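PDB 5IB9: aminopeptidase from Aneurinibacillus sp. AM-1, which probably removes amino-terminal residues from peptides as a zinc-dependent exopeptidase of the M28 family, and is captured here with an inhibitor and zinc bound. Local coordinates for residues I291-G296 against L354-A358; K320-T324 against P357-F361; E96-V100 against L177-R182. All blocks are in the same frame, centred on the assembly; numbering follows the deposited sequence.

Interaction 1 (I291-G296 against L354-A358); sequences IKRTIG and LGIPA
Residues 291-296 carry the chain out of a helix and into a strand: the last helical turn, closed by Thr294 N to Ile291 O at 3.2 Å, gives way at Thr294 (phi/psi -86/108) to the strand that continues to residue 300. Its partner is the linker 354-358, which leaves helix 348-352 and feeds strand 358-364. The linker turns at Gly355, where phi of 88° and two bonds back into the last helical turn form a Schellman motif; a CB there would jam against the preceding carbonyl. The backbones converge toward the sheet, where the CA atoms of Gly296 and Pro357 stand 4.9 Å apart, and Gly296 CA makes a CA-H...O contact with Pro357 O at 3.4 Å. The next step, a backbone hydrogen bond between Pro357 and Met297, begins the parallel pairing of the two strands.

On the helix side of this junction the side chains interlock. Ile291 (chi1 m, chi2 t) places CD1 3.8 Å from Leu354 CD1 and CG2 3.6 Å from Leu354 O, while Ile356, also m and t, brings CG2 to 3.6 Å from Thr294 CG2. Thr294 meets Ile356 most closely through this methyl; its OG1 is hydrogen-bonded to Glu290 O. The Pro357 ring lies against the backbone at the start of the strand, with CG 3.5 Å from Ile295 O and CD 3.8 Å from Thr294 O. Pro59 of the second subunit packs on Ile291. No hydrogen bond crosses; two helix-to-strand junctions of the M28 domain meet through carbons packed on one another and on carbonyl oxygens, so shape governs the fit.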
ATOM      1  N   ILE A 291      14.154   8.673   5.549  1.00  8.71           N
ATOM      2  CA  ILE A 291      14.216   9.195   4.220  1.00 11.73           C
ATOM      3  C   ILE A 291      15.229  10.365   4.140  1.00 12.39           C
ATOM      4  O   ILE A 291      16.080  10.435   3.179  1.00 12.65           O
ATOM      5  CB  ILE A 291      12.833   9.684   3.804  1.00 11.77           C
ATOM      6  CG1 ILE A 291      11.925   8.445   3.640  1.00 12.52           C
ATOM      7  CG2 ILE A 291      12.852  10.475   2.432  1.00 13.08           C
ATOM      8  CD1 ILE A 291      10.434   8.768   3.545  1.00 14.37           C
ATOM      9  N   LYS A 292      15.147  11.310   5.092  1.00 12.71           N
ATOM     10  CA  LYS A 292      16.079  12.484   5.065  1.00 14.72           C
ATOM     11  C   LYS A 292      17.541  12.041   5.201  1.00 14.10           C
ATOM     12  O   LYS A 292      18.436  12.764   4.635  1.00 15.78           O
ATOM     13  CB  LYS A 292      15.715  13.450   6.216  1.00 17.50           C
ATOM     14  CG  LYS A 292      14.378  14.106   5.961  1.00 25.04           C
ATOM     15  CD  LYS A 292      13.977  15.152   7.024  1.00 34.39           C
ATOM     16  CE  LYS A 292      12.564  15.690   6.693  1.00 42.05           C
ATOM     17  NZ  LYS A 292      11.737  15.468   7.916  1.00 41.89           N
ATOM     18  N   ARG A 293      17.806  10.925   5.859  1.00 12.62           N
ATOM     19  CA  ARG A 293      19.204  10.538   6.127  1.00 11.77           C
ATOM     20  C   ARG A 293      19.720   9.630   5.020  1.00 12.91           C
ATOM     21  O   ARG A 293      20.924   9.279   5.064  1.00 11.42           O
ATOM     22  CB  ARG A 293      19.287   9.754   7.461  1.00 13.12           C
ATOM     23  CG  ARG A 293      19.016  10.699   8.556  1.00 16.14           C
ATOM     24  CD  ARG A 293      19.180  10.095   9.807  1.00 21.91           C
ATOM     25  NE  ARG A 293      18.392   8.934  10.157  1.00 21.94           N
ATOM     26  CZ  ARG A 293      18.842   7.693  10.404  1.00 24.70           C
ATOM     27  NH1 ARG A 293      20.094   7.380  10.225  1.00 30.67           N
ATOM     28  NH2 ARG A 293      18.011   6.743  10.894  1.00 20.73           N
ATOM     29  N   THR A 294      18.884   9.188   4.059  1.00 10.45           N
ATOM     30  CA  THR A 294      19.393   8.264   3.022  1.00 10.64           C
ATOM     31  C   THR A 294      20.017   9.081   1.902  1.00 10.43           C
ATOM     32  O   THR A 294      19.361   9.813   1.123  1.00 12.70           O
ATOM     33  CB  THR A 294      18.185   7.451   2.506  1.00  8.98           C
ATOM     34  OG1 THR A 294      17.695   6.617   3.528  1.00 11.93           O
ATOM     35  CG2 THR A 294      18.788   6.437   1.422  1.00 12.63           C
ATOM     36  N   ILE A 295      21.352   8.992   1.870  1.00 12.10           N
ATOM     37  CA  ILE A 295      22.126   9.796   0.953  1.00 11.10           C
ATOM     38  C   ILE A 295      22.261   9.236  -0.448  1.00 12.53           C
ATOM     39  O   ILE A 295      22.607   9.958  -1.377  1.00 12.15           O
ATOM     40  CB  ILE A 295      23.517  10.152   1.483  1.00 11.36           C
ATOM     41  CG1 ILE A 295      24.301   8.878   1.631  1.00 11.80           C
ATOM     42  CG2 ILE A 295      23.441  10.962   2.897  1.00 13.49           C
ATOM     43  CD1 ILE A 295      25.852   9.225   2.044  1.00 18.25           C
ATOM     44  N   GLY A 296      21.870   7.976  -0.591  1.00 11.96           N
ATOM     45  CA  GLY A 296      21.908   7.409  -1.930  1.00 10.64           C
ATOM     46  C   GLY A 296      21.324   5.983  -1.931  1.00  9.44           C
ATOM     47  O   GLY A 296      21.451   5.240  -0.937  1.00  9.53           O
ATOM     48  N   LEU A 354      10.617   9.224  -3.390  1.00 14.01           N
ATOM     49  CA  LEU A 354      10.718   9.857  -2.061  1.00 14.52           C
ATOM     50  C   LEU A 354      11.678  11.024  -1.978  1.00 14.68           C
ATOM     51  O   LEU A 354      11.863  11.538  -0.875  1.00 15.88           O
ATOM     52  CB  LEU A 354      11.107   8.768  -1.066  1.00 15.54           C
ATOM     53  CG  LEU A 354      10.073   7.668  -0.810  1.00 19.12           C
ATOM     54  CD1 LEU A 354      10.675   6.837   0.324  1.00 19.23           C
ATOM     55  CD2 LEU A 354       8.740   8.267  -0.357  1.00 24.05           C
ATOM     56  N   GLY A 355      12.296  11.423  -3.113  1.00 13.82           N
ATOM     57  CA  GLY A 355      13.338  12.447  -2.996  1.00 14.30           C
ATOM     58  C   GLY A 355      14.734  11.932  -2.734  1.00 14.73           C
ATOM     59  O   GLY A 355      15.643  12.723  -2.573  1.00 16.74           O
ATOM     60  N   ILE A 356      14.929  10.593  -2.693  1.00 13.34           N
ATOM     61  CA  ILE A 356      16.246  10.086  -2.332  1.00 12.31           C
ATOM     62  C   ILE A 356      17.058   9.981  -3.633  1.00 11.52           C
ATOM     63  O   ILE A 356      16.550   9.505  -4.631  1.00 13.41           O
ATOM     64  CB  ILE A 356      16.046   8.700  -1.782  1.00 12.02           C
ATOM     65  CG1 ILE A 356      15.316   8.767  -0.437  1.00 13.07           C
ATOM     66  CG2 ILE A 356      17.450   7.990  -1.563  1.00 13.92           C
ATOM     67  CD1 ILE A 356      14.867   7.393   0.189  1.00 14.34           C
ATOM     68  N   PRO A 357      18.311  10.471  -3.606  1.00 11.46           N
ATOM     69  CA  PRO A 357      19.162  10.305  -4.826  1.00 11.08           C
ATOM     70  C   PRO A 357      19.287   8.816  -5.229  1.00  9.61           C
ATOM     71  O   PRO A 357      19.609   8.024  -4.342  1.00  8.53           O
ATOM     72  CB  PRO A 357      20.544  10.912  -4.410  1.00 11.51           C
ATOM     73  CG  PRO A 357      20.263  11.818  -3.169  1.00 15.49           C
ATOM     74  CD  PRO A 357      19.065  11.051  -2.476  1.00 13.36           C
ATOM     75  N   ALA A 358      19.062   8.394  -6.451  1.00 10.75           N
ATOM     76  CA  ALA A 358      18.985   6.968  -6.730  1.00 10.10           C
ATOM     77  C   ALA A 358      19.459   6.809  -8.146  1.00 10.50           C
ATOM     78  O   ALA A 358      19.213   7.731  -9.007  1.00 11.54           O
ATOM     79  CB  ALA A 358      17.499   6.447  -6.595  1.00 12.37           C
TER

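Interaction 2 (K320-T324 against P357-F361); sequences KNRVT and PAALF
One amide side chain does two jobs here: Asn321 caps a helix with its oxygen and binds a strand with its nitrogen. With chi1 near p, its OD1 accepts Thr324 N at 3.1 Å and, weakly, Val323 N at 2.9 Å, while Asn321 N returns a bond of 3.0 Å to Thr324 OG1, completing a capping box at the start of helix 322-334. Asn321 ND2 meanwhile donates to Ala358 O at 3.0 Å, with an angle of 152° at the hydrogen. In register, Asn321 CA lies 5.8 Å from Pro357 CA and Val323 CA 6.0 Å from Ala358 CA.

The setting is the layered alpha/beta architecture of the M28 peptidase domain, in which the first turn of a helix rests on the extended strand 358-364, itself flanked by strands 294-300 and 310-315. Because side chains alternate along the strand, Ala359 points toward the helix and Ala358 and Leu360 away from it. Val323 (chi1 t) packs its two methyls along the strand: its CG1 is 3.6 Å from Ala359 CB and 3.8 Å from Phe361 CE2, at the edge of that ring, and its CG2 is 3.5 Å from Pro357 O. Thr324 CG2 adds a contact of 3.8 Å with Ala359 CB, and Tyr412 OH bonds its OG1. Arg322, with chi1 t, extends past Pro357, its NH1 3.7 Å from Pro357 CG and hydrogen-bonded to Ile295 O.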
ATOM      1  N   LYS A 320      22.017  14.345 -13.029  1.00 14.23           N
ATOM      2  CA  LYS A 320      23.038  13.826 -12.071  1.00 15.48           C
ATOM      3  C   LYS A 320      22.602  13.910 -10.616  1.00 15.53           C
ATOM      4  O   LYS A 320      21.877  14.854 -10.230  1.00 15.79           O
ATOM      5  CB  LYS A 320      24.357  14.581 -12.178  1.00 15.96           C
ATOM      6  CG  LYS A 320      24.957  14.491 -13.545  1.00 16.40           C
ATOM      7  CD  LYS A 320      26.280  15.293 -13.523  1.00 16.21           C
ATOM      8  CE  LYS A 320      27.030  14.968 -14.853  1.00 18.25           C
ATOM      9  NZ  LYS A 320      27.917  16.144 -15.095  1.00 24.04           N
ATOM     10  N   ASN A 321      23.044  12.971  -9.769  1.00 12.64           N
ATOM     11  CA  ASN A 321      22.771  13.114  -8.339  1.00 14.13           C
ATOM     12  C   ASN A 321      23.913  12.529  -7.546  1.00 13.76           C
ATOM     13  O   ASN A 321      24.948  12.179  -8.135  1.00 11.79           O
ATOM     14  CB  ASN A 321      21.434  12.491  -7.930  1.00 13.27           C
ATOM     15  CG  ASN A 321      21.346  11.020  -8.294  1.00 12.67           C
ATOM     16  OD1 ASN A 321      22.310  10.308  -8.067  1.00 12.46           O
ATOM     17  ND2 ASN A 321      20.199  10.558  -8.864  1.00 11.79           N
ATOM     18  N   ARG A 322      23.832  12.457  -6.235  1.00 12.07           N
ATOM     19  CA  ARG A 322      24.975  11.992  -5.475  1.00 12.67           C
ATOM     20  C   ARG A 322      25.386  10.557  -5.848  1.00 12.49           C
ATOM     21  O   ARG A 322      26.531  10.233  -5.838  1.00 12.20           O
ATOM     22  CB  ARG A 322      24.676  12.115  -3.994  1.00 11.75           C
ATOM     23  CG  ARG A 322      25.878  11.642  -3.065  1.00 14.18           C
ATOM     24  CD  ARG A 322      25.571  11.686  -1.602  1.00 15.60           C
ATOM     25  NE  ARG A 322      25.297  13.035  -1.150  1.00 14.58           N
ATOM     26  CZ  ARG A 322      24.114  13.477  -0.833  1.00 15.22           C
ATOM     27  NH1 ARG A 322      23.050  12.721  -0.900  1.00 15.26           N
ATOM     28  NH2 ARG A 322      24.009  14.705  -0.473  1.00 20.88           N
ATOM     29  N   VAL A 323      24.407   9.740  -6.207  1.00 10.30           N
ATOM     30  CA  VAL A 323      24.787   8.341  -6.536  1.00  9.36           C
ATOM     31  C   VAL A 323      25.563   8.347  -7.880  1.00 10.74           C
ATOM     32  O   VAL A 323      26.550   7.598  -8.036  1.00 10.97           O
ATOM     33  CB  VAL A 323      23.503   7.481  -6.666  1.00 10.02           C
ATOM     34  CG1 VAL A 323      23.822   6.040  -7.182  1.00 10.47           C
ATOM     35  CG2 VAL A 323      22.868   7.320  -5.311  1.00 10.95           C
ATOM     36  N   THR A 324      25.095   9.084  -8.882  1.00  9.02           N
ATOM     37  CA  THR A 324      25.853   9.096 -10.143  1.00 11.11           C
ATOM     38  C   THR A 324      27.194   9.801  -9.938  1.00 10.86           C
ATOM     39  O   THR A 324      28.201   9.403 -10.610  1.00 10.69           O
ATOM     40  CB  THR A 324      25.137   9.683 -11.363  1.00 10.96           C
ATOM     41  OG1 THR A 324      24.892  11.099 -11.116  1.00 11.35           O
ATOM     42  CG2 THR A 324      23.830   8.949 -11.583  1.00 13.49           C
ATOM     43  N   PRO A 357      18.311  10.471  -3.606  1.00 11.46           N
ATOM     44  CA  PRO A 357      19.162  10.305  -4.826  1.00 11.08           C
ATOM     45  C   PRO A 357      19.287   8.816  -5.229  1.00  9.61           C
ATOM     46  O   PRO A 357      19.609   8.024  -4.342  1.00  8.53           O
ATOM     47  CB  PRO A 357      20.544  10.912  -4.410  1.00 11.51           C
ATOM     48  CG  PRO A 357      20.263  11.818  -3.169  1.00 15.49           C
ATOM     49  CD  PRO A 357      19.065  11.051  -2.476  1.00 13.36           C
ATOM     50  N   ALA A 358      19.062   8.394  -6.451  1.00 10.75           N
ATOM     51  CA  ALA A 358      18.985   6.968  -6.730  1.00 10.10           C
ATOM     52  C   ALA A 358      19.459   6.809  -8.146  1.00 10.50           C
ATOM     53  O   ALA A 358      19.213   7.731  -9.007  1.00 11.54           O
ATOM     54  CB  ALA A 358      17.499   6.447  -6.595  1.00 12.37           C
ATOM     55  N   ALA A 359      20.096   5.689  -8.485  1.00  9.57           N
ATOM     56  CA  ALA A 359      20.438   5.412  -9.865  1.00  9.51           C
ATOM     57  C   ALA A 359      20.477   3.915 -10.052  1.00 10.64           C
ATOM     58  O   ALA A 359      20.904   3.166  -9.096  1.00 10.13           O
ATOM     59  CB  ALA A 359      21.876   5.987 -10.157  1.00 11.30           C
ATOM     60  N   LEU A 360      20.200   3.502 -11.267  1.00 10.76           N
ATOM     61  CA  LEU A 360      20.297   2.102 -11.749  1.00  9.45           C
ATOM     62  C   LEU A 360      21.606   1.950 -12.447  1.00 11.39           C
ATOM     63  O   LEU A 360      21.992   2.755 -13.353  1.00 12.58           O
ATOM     64  CB  LEU A 360      19.123   1.881 -12.689  1.00 11.86           C
ATOM     65  CG  LEU A 360      19.294   0.643 -13.563  1.00 11.87           C
ATOM     66  CD1 LEU A 360      19.352  -0.718 -12.766  1.00 13.15           C
ATOM     67  CD2 LEU A 360      18.087   0.561 -14.620  1.00 11.32           C
ATOM     68  N   PHE A 361      22.301   0.905 -12.068  1.00 10.02           N
ATOM     69  CA  PHE A 361      23.565   0.412 -12.762  1.00 10.53           C
ATOM     70  C   PHE A 361      23.233  -0.817 -13.582  1.00 11.73           C
ATOM     71  O   PHE A 361      22.673  -1.769 -13.019  1.00 11.52           O
ATOM     72  CB  PHE A 361      24.678   0.075 -11.719  1.00 10.05           C
ATOM     73  CG  PHE A 361      25.157   1.297 -10.969  1.00  9.76           C
ATOM     74  CD1 PHE A 361      26.380   1.849 -11.302  1.00 11.73           C
ATOM     75  CD2 PHE A 361      24.382   1.922  -9.991  1.00  9.75           C
ATOM     76  CE1 PHE A 361      26.877   3.019 -10.669  1.00 12.33           C
ATOM     77  CE2 PHE A 361      24.883   3.117  -9.345  1.00 12.10           C
ATOM     78  CZ  PHE A 361      26.085   3.660  -9.702  1.00 11.24           C
TER

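Interaction 3 (E96-V100 against L177-R182); sequences ELVYV and LAANLR
Strand 96-99 and helix 177-182 cross at nearly a right angle, and a handful of side chains fill the space between them. The axes are 8.5 Å apart at closest approach and cross at -92°. Tyr99 and Ala178 form the nearest backbone pair, their CA atoms 6.2 Å apart. Along the extended strand Leu97 and Tyr99 point toward the helix and Val98 away; on the regular helix, Leu177 and Leu181, one turn apart, point back.

The main bump is Leu181 (chi1 m, chi2 t), which fills the hollow between the two strand side chains. Its CD1 lies 3.9 Å from Leu97 CD2 and 3.9 Å from Tyr99 CB, and its CD2 comes within 3.5 Å of Leu97 O. Leu97 (t, p) reaches back along the helix, so that its CD2 also sits 4.1 Å from Leu177 CD2. Tyr99, with chi1 t, lays its ring beside the helix at the small residue Ala178, whose CB is 4.0 Å from Tyr99 CE1 and 4.2 Å from the ring centroid, 23° off the normal: a CH-pi contact over the face. Arg182 closes the outer margin, its NE 3.8 Å from Tyr99 CE2, in an oblique approach.

The strand belongs to the protease-associated domain, where it runs parallel to strand 117-121 and antiparallel to strand 187-210. Helix 171-182 packs over this part of the sheet: Leu177 and Leu181 both meet Leu119 and Ile187, while Tyr145 of strand 141-145 touches Tyr99 and Ala178.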
ATOM      1  N   GLU A  96     -19.804  -5.256 -33.174  1.00 24.96           N
ATOM      2  CA  GLU A  96     -19.196  -4.334 -34.138  1.00 24.11           C
ATOM      3  C   GLU A  96     -17.853  -3.805 -33.597  1.00 23.45           C
ATOM      4  O   GLU A  96     -17.730  -3.557 -32.408  1.00 23.59           O
ATOM      5  CB  GLU A  96     -20.103  -3.142 -34.411  1.00 24.37           C
ATOM      6  CG  GLU A  96     -19.580  -2.367 -35.606  1.00 26.85           C
ATOM      7  CD  GLU A  96     -20.341  -1.097 -35.855  1.00 30.66           C
ATOM      8  OE1 GLU A  96     -21.345  -0.801 -35.174  1.00 33.90           O
ATOM      9  OE2 GLU A  96     -19.940  -0.378 -36.768  1.00 29.90           O
ATOM     10  N   LEU A  97     -16.875  -3.724 -34.475  1.00 21.34           N
ATOM     11  CA  LEU A  97     -15.534  -3.129 -34.190  1.00 20.16           C
ATOM     12  C   LEU A  97     -15.487  -1.677 -34.549  1.00 20.29           C
ATOM     13  O   LEU A  97     -15.818  -1.303 -35.677  1.00 21.45           O
ATOM     14  CB  LEU A  97     -14.486  -3.979 -34.940  1.00 19.67           C
ATOM     15  CG  LEU A  97     -13.037  -3.577 -34.669  1.00 19.78           C
ATOM     16  CD1 LEU A  97     -12.688  -4.081 -33.242  1.00 23.46           C
ATOM     17  CD2 LEU A  97     -12.107  -4.211 -35.755  1.00 24.20           C
ATOM     18  N   VAL A  98     -15.043  -0.830 -33.612  1.00 18.68           N
ATOM     19  CA  VAL A  98     -15.069   0.623 -33.769  1.00 20.28           C
ATOM     20  C   VAL A  98     -13.683   1.140 -33.476  1.00 22.57           C
ATOM     21  O   VAL A  98     -13.151   0.921 -32.348  1.00 21.30           O
ATOM     22  CB  VAL A  98     -16.083   1.362 -32.801  1.00 20.69           C
ATOM     23  CG1 VAL A  98     -16.112   2.847 -33.101  1.00 22.81           C
ATOM     24  CG2 VAL A  98     -17.467   0.751 -32.936  1.00 25.74           C
ATOM     25  N   TYR A  99     -13.128   1.822 -34.467  1.00 22.06           N
ATOM     26  CA  TYR A  99     -11.812   2.476 -34.317  1.00 26.11           C
ATOM     27  C   TYR A  99     -11.918   3.745 -33.515  1.00 28.17           C
ATOM     28  O   TYR A  99     -12.685   4.662 -33.850  1.00 27.31           O
ATOM     29  CB  TYR A  99     -11.213   2.759 -35.687  1.00 26.74           C
ATOM     30  CG  TYR A  99      -9.947   3.575 -35.693  1.00 29.65           C
ATOM     31  CD1 TYR A  99      -8.783   3.104 -35.046  1.00 32.63           C
ATOM     32  CD2 TYR A  99      -9.918   4.820 -36.306  1.00 35.03           C
ATOM     33  CE1 TYR A  99      -7.593   3.845 -35.048  1.00 34.76           C
ATOM     34  CE2 TYR A  99      -8.742   5.577 -36.334  1.00 38.38           C
ATOM     35  CZ  TYR A  99      -7.581   5.076 -35.705  1.00 40.03           C
ATOM     36  OH  TYR A  99      -6.442   5.837 -35.741  1.00 44.18           O
ATOM     37  N   VAL A 100     -11.139   3.818 -32.424  1.00 29.70           N
ATOM     38  CA  VAL A 100     -11.195   5.020 -31.587  1.00 30.90           C
ATOM     39  C   VAL A 100      -9.828   5.654 -31.398  1.00 33.44           C
ATOM     40  O   VAL A 100      -9.555   6.206 -30.328  1.00 33.46           O
ATOM     41  CB  VAL A 100     -11.853   4.796 -30.219  1.00 30.88           C
ATOM     42  CG1 VAL A 100     -13.340   4.415 -30.379  1.00 28.80           C
ATOM     43  CG2 VAL A 100     -11.080   3.744 -29.435  1.00 28.09           C
ATOM     44  N   LEU A 177      -6.937  -3.062 -40.369  1.00 32.24           N
ATOM     45  CA  LEU A 177      -8.282  -2.910 -39.809  1.00 30.48           C
ATOM     46  C   LEU A 177      -8.639  -1.441 -39.642  1.00 29.34           C
ATOM     47  O   LEU A 177      -9.786  -1.008 -40.031  1.00 26.60           O
ATOM     48  CB  LEU A 177      -8.424  -3.717 -38.483  1.00 30.91           C
ATOM     49  CG  LEU A 177      -8.674  -5.220 -38.643  1.00 30.71           C
ATOM     50  CD1 LEU A 177      -8.360  -5.931 -37.283  1.00 33.70           C
ATOM     51  CD2 LEU A 177     -10.058  -5.556 -39.082  1.00 35.71           C
ATOM     52  N   ALA A 178      -7.718  -0.639 -39.121  1.00 26.50           N
ATOM     53  CA  ALA A 178      -7.987   0.767 -38.899  1.00 27.88           C
ATOM     54  C   ALA A 178      -8.231   1.427 -40.264  1.00 28.48           C
ATOM     55  O   ALA A 178      -9.057   2.310 -40.327  1.00 29.28           O
ATOM     56  CB  ALA A 178      -6.857   1.463 -38.169  1.00 27.82           C
ATOM     57  N   ALA A 179      -7.490   1.008 -41.313  1.00 29.45           N
ATOM     58  CA  ALA A 179      -7.621   1.637 -42.636  1.00 30.42           C
ATOM     59  C   ALA A 179      -9.061   1.373 -43.141  1.00 29.10           C
ATOM     60  O   ALA A 179      -9.768   2.329 -43.573  1.00 31.64           O
ATOM     61  CB  ALA A 179      -6.548   1.083 -43.676  1.00 30.61           C
ATOM     62  N   ASN A 180      -9.461   0.111 -43.089  1.00 29.36           N
ATOM     63  CA  ASN A 180     -10.806  -0.299 -43.539  1.00 28.33           C
ATOM     64  C   ASN A 180     -11.905   0.394 -42.766  1.00 27.48           C
ATOM     65  O   ASN A 180     -12.905   0.856 -43.336  1.00 23.97           O
ATOM     66  CB  ASN A 180     -10.957  -1.804 -43.522  1.00 29.69           C
ATOM     67  CG  ASN A 180      -9.986  -2.477 -44.488  1.00 34.31           C
ATOM     68  OD1 ASN A 180      -9.147  -1.799 -45.080  1.00 44.64           O
ATOM     69  ND2 ASN A 180     -10.091  -3.789 -44.646  1.00 39.01           N
ATOM     70  N   LEU A 181     -11.726   0.527 -41.461  1.00 25.55           N
ATOM     71  CA  LEU A 181     -12.742   1.284 -40.686  1.00 24.70           C
ATOM     72  C   LEU A 181     -12.804   2.750 -41.108  1.00 25.79           C
ATOM     73  O   LEU A 181     -13.873   3.344 -41.254  1.00 25.50           O
ATOM     74  CB  LEU A 181     -12.539   1.150 -39.144  1.00 24.12           C
ATOM     75  CG  LEU A 181     -12.717  -0.342 -38.790  1.00 22.83           C
ATOM     76  CD1 LEU A 181     -12.078  -0.667 -37.388  1.00 21.65           C
ATOM     77  CD2 LEU A 181     -14.198  -0.776 -38.735  1.00 20.48           C
ATOM     78  N   ARG A 182     -11.639   3.392 -41.269  1.00 25.77           N
ATOM     79  CA  ARG A 182     -11.625   4.756 -41.671  1.00 28.02           C
ATOM     80  C   ARG A 182     -12.313   4.896 -43.053  1.00 26.87           C
ATOM     81  O   ARG A 182     -12.888   5.940 -43.333  1.00 29.79           O
ATOM     82  CB  ARG A 182     -10.193   5.292 -41.727  1.00 29.46           C
ATOM     83  CG  ARG A 182      -9.493   5.394 -40.334  1.00 34.59           C
ATOM     84  CD  ARG A 182      -8.161   6.189 -40.515  1.00 44.37           C
ATOM     85  NE  ARG A 182      -6.999   5.723 -39.729  1.00 47.39           N
ATOM     86  CZ  ARG A 182      -6.054   4.870 -40.163  1.00 50.39           C
ATOM     87  NH1 ARG A 182      -6.119   4.325 -41.367  1.00 49.47           N
ATOM     88  NH2 ARG A 182      -5.027   4.533 -39.368  1.00 52.05           N
TER

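Interactions 1 and 2 adjoin in the M28 peptidase domain, their centres 10 Å apart, and share Pro357 and Ala358. Arg322 NH1 joins them through a probable hydrogen bond to Ile295 O at 2.8 Å, as does packing of Val323 CG2 on Gly296 CA at 3.5 Å. In interaction 2 the Phe361 side chain is about 7 Å from that of the zinc ligand Asp301 and about 11 Å from the inhibitor; in interaction 1 the Ile291 side chain is about 8 Å from a bound zinc ion. Interaction 3, in the protease-associated domain, is remote, its centre 49 and 46 Å from theirs. Long strand 187-210, broken by a bulge or short loop, runs between the two regions.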